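Local structure of putative archaeal ammonia monooxygenase subunit B (Candidatus Nitrosocaldus yellowstonii, 4O65) at residues Glu15-Ser20 with Leu60-Arg65. The protein is the copper-binding cupredoxin domain of a subunit of a probable archaeal ammonia monooxygenase, which would oxidise ammonia. Sequence-based numbering, arbitrary orientation.
Sequences EDETFS and LIVTGR
Glu15-Ser20 runs antiparallel to Leu60-Arg65, with Glu15-Arg65 and Thr18-Thr63 as hydrogen-bonded pairs and a beta bulge between them that shifts the register by one. At the bulge Asp16 adopts a left-handed backbone conformation (phi 59°, psi 35°), its CB directed toward the partner strand, and its carboxylate lies alongside Arg65. Arg65 NE and NH2 both donate to Asp16 OD2, a side-on grip, NH2 at 2.8 Å. Arg65 NH2 also makes a salt bridge to Glu15 OE1 at 2.6 Å, and Arg65 NH1 makes one to Glu110, so the branched guanidinium serves three carboxylates. Gly64, lacking CB, fits opposite the bulge. This pairing forms the edge of one sheet of the cupredoxin beta-sandwich. Facing the other sheet, the Phe19 ring has Val62 CG1 over the rim of one face; beta-branched Val62 suits an extended strand with its side chain buried. Glu17 OE1 is hydrogen-bonded to Thr129 OG1, the Glu17 side chain lying about 5 Å from that of copper ligand His128. On the opposite face, water 1 links Thr18 O to Thr63 OG1. Ser20 OG, set between backbone N and carbonyl carbon (chi1 60°), replaces the residue's own carbonyl as acceptor from Ile61 N at 2.8 Å.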
loop_
_atom_site.group_PDB
_atom_site.type_symbol
_atom_site.label_atom_id
_atom_site.label_comp_id
_atom_site.label_asym_id
_atom_site.label_seq_id
_atom_site.Cartn_x
_atom_site.Cartn_y
_atom_site.Cartn_z
ATOM N N GLU A 15 -9.946 12.230 -1.718
ATOM C CA GLU A 15 -10.930 12.272 -2.784
ATOM C C GLU A 15 -10.511 11.433 -4.017
ATOM O O GLU A 15 -9.308 11.149 -4.215
ATOM C CB GLU A 15 -11.149 13.730 -3.215
ATOM C CG GLU A 15 -11.622 14.623 -2.028
ATOM C CD GLU A 15 -12.007 16.031 -2.459
ATOM O OE1 GLU A 15 -12.065 16.324 -3.691
ATOM O OE2 GLU A 15 -12.220 16.864 -1.557
ATOM N N ASP A 16 -11.523 10.999 -4.782
ATOM C CA ASP A 16 -11.260 10.337 -6.092
ATOM C C ASP A 16 -10.406 9.085 -5.951
ATOM O O ASP A 16 -9.583 8.765 -6.815
ATOM C CB ASP A 16 -10.644 11.344 -7.021
ATOM C CG ASP A 16 -11.600 12.549 -7.234
ATOM O OD1 ASP A 16 -12.744 12.314 -7.566
ATOM O OD2 ASP A 16 -11.238 13.643 -6.908
ATOM N N GLU A 17 -10.611 8.377 -4.847
ATOM C CA GLU A 17 -9.801 7.158 -4.587
ATOM C C GLU A 17 -10.135 6.090 -5.662
ATOM O O GLU A 17 -11.332 5.869 -5.979
ATOM C CB GLU A 17 -10.131 6.682 -3.212
ATOM C CG GLU A 17 -9.366 5.425 -2.800
ATOM C CD GLU A 17 -9.893 4.886 -1.499
ATOM O OE1 GLU A 17 -9.108 4.742 -0.547
ATOM O OE2 GLU A 17 -11.104 4.581 -1.418
ATOM N N THR A 18 -9.097 5.440 -6.267
ATOM C CA THR A 18 -9.365 4.429 -7.273
ATOM C C THR A 18 -8.464 3.260 -6.940
ATOM O O THR A 18 -7.325 3.512 -6.569
ATOM C CB THR A 18 -8.976 4.908 -8.689
ATOM O OG1 THR A 18 -9.802 6.026 -9.022
ATOM C CG2 THR A 18 -9.196 3.781 -9.675
ATOM N N PHE A 19 -8.971 2.031 -7.091
ATOM C CA PHE A 19 -8.168 0.845 -6.843
ATOM C C PHE A 19 -7.985 0.179 -8.190
ATOM O O PHE A 19 -8.966 0.022 -8.976
ATOM C CB PHE A 19 -8.911 -0.124 -5.913
ATOM C CG PHE A 19 -9.054 0.394 -4.505
ATOM C CD1 PHE A 19 -10.063 1.300 -4.185
ATOM C CD2 PHE A 19 -8.170 -0.031 -3.518
ATOM C CE1 PHE A 19 -10.191 1.783 -2.889
ATOM C CE2 PHE A 19 -8.277 0.464 -2.198
ATOM C CZ PHE A 19 -9.308 1.365 -1.903
ATOM N N SER A 20 -6.761 -0.299 -8.455
ATOM C CA SER A 20 -6.501 -0.876 -9.808
ATOM C C SER A 20 -7.113 -2.271 -9.996
ATOM O O SER A 20 -7.194 -2.758 -11.126
ATOM C CB SER A 20 -4.987 -0.972 -10.067
ATOM O OG SER A 20 -4.374 -1.820 -9.075
ATOM N N LEU A 60 -1.208 -4.082 -6.299
ATOM C CA LEU A 60 -2.342 -3.118 -6.231
ATOM C C LEU A 60 -1.819 -1.721 -6.331
ATOM O O LEU A 60 -0.890 -1.344 -5.570
ATOM C CB LEU A 60 -3.031 -3.277 -4.828
ATOM C CG LEU A 60 -4.179 -2.249 -4.595
ATOM C CD1 LEU A 60 -5.358 -2.510 -5.558
ATOM C CD2 LEU A 60 -4.624 -2.471 -3.132
ATOM N N ILE A 61 -2.454 -0.911 -7.195
ATOM C CA ILE A 61 -2.256 0.527 -7.208
ATOM C C ILE A 61 -3.517 1.230 -6.682
ATOM O O ILE A 61 -4.640 0.946 -7.135
ATOM C CB ILE A 61 -1.985 1.018 -8.664
ATOM C CG1 ILE A 61 -0.666 0.387 -9.212
ATOM C CG2 ILE A 61 -1.875 2.560 -8.675
ATOM C CD1 ILE A 61 -0.415 0.758 -10.696
ATOM N N VAL A 62 -3.306 2.171 -5.752
ATOM C CA VAL A 62 -4.418 2.979 -5.263
ATOM C C VAL A 62 -4.016 4.407 -5.572
ATOM O O VAL A 62 -2.903 4.849 -5.176
ATOM C CB VAL A 62 -4.622 2.818 -3.713
ATOM C CG1 VAL A 62 -5.882 3.640 -3.281
ATOM C CG2 VAL A 62 -4.714 1.338 -3.344
ATOM N N THR A 63 -4.920 5.150 -6.200
ATOM C CA THR A 63 -4.608 6.543 -6.485
ATOM C C THR A 63 -5.733 7.431 -5.975
ATOM O O THR A 63 -6.845 6.933 -5.740
ATOM C CB THR A 63 -4.409 6.820 -7.999
ATOM O OG1 THR A 63 -5.548 6.300 -8.732
ATOM C CG2 THR A 63 -3.122 6.094 -8.524
ATOM N N GLY A 64 -5.431 8.714 -5.800
ATOM C CA GLY A 64 -6.472 9.688 -5.365
ATOM C C GLY A 64 -5.866 11.060 -5.191
ATOM O O GLY A 64 -4.761 11.327 -5.700
ATOM N N ARG A 65 -6.568 11.943 -4.475
ATOM C CA ARG A 65 -6.035 13.269 -4.293
ATOM C C ARG A 65 -6.334 13.624 -2.842
ATOM O O ARG A 65 -7.391 13.245 -2.335
ATOM C CB ARG A 65 -6.808 14.314 -5.174
ATOM C CG ARG A 65 -6.761 14.162 -6.687
ATOM C CD ARG A 65 -7.516 15.382 -7.367
ATOM N NE ARG A 65 -8.916 15.396 -6.861
ATOM C CZ ARG A 65 -9.626 16.472 -6.480
ATOM N NH1 ARG A 65 -9.134 17.715 -6.572
ATOM N NH2 ARG A 65 -10.872 16.315 -6.038
HETATM O O HOH W 1 -5.452 3.310 -9.070
#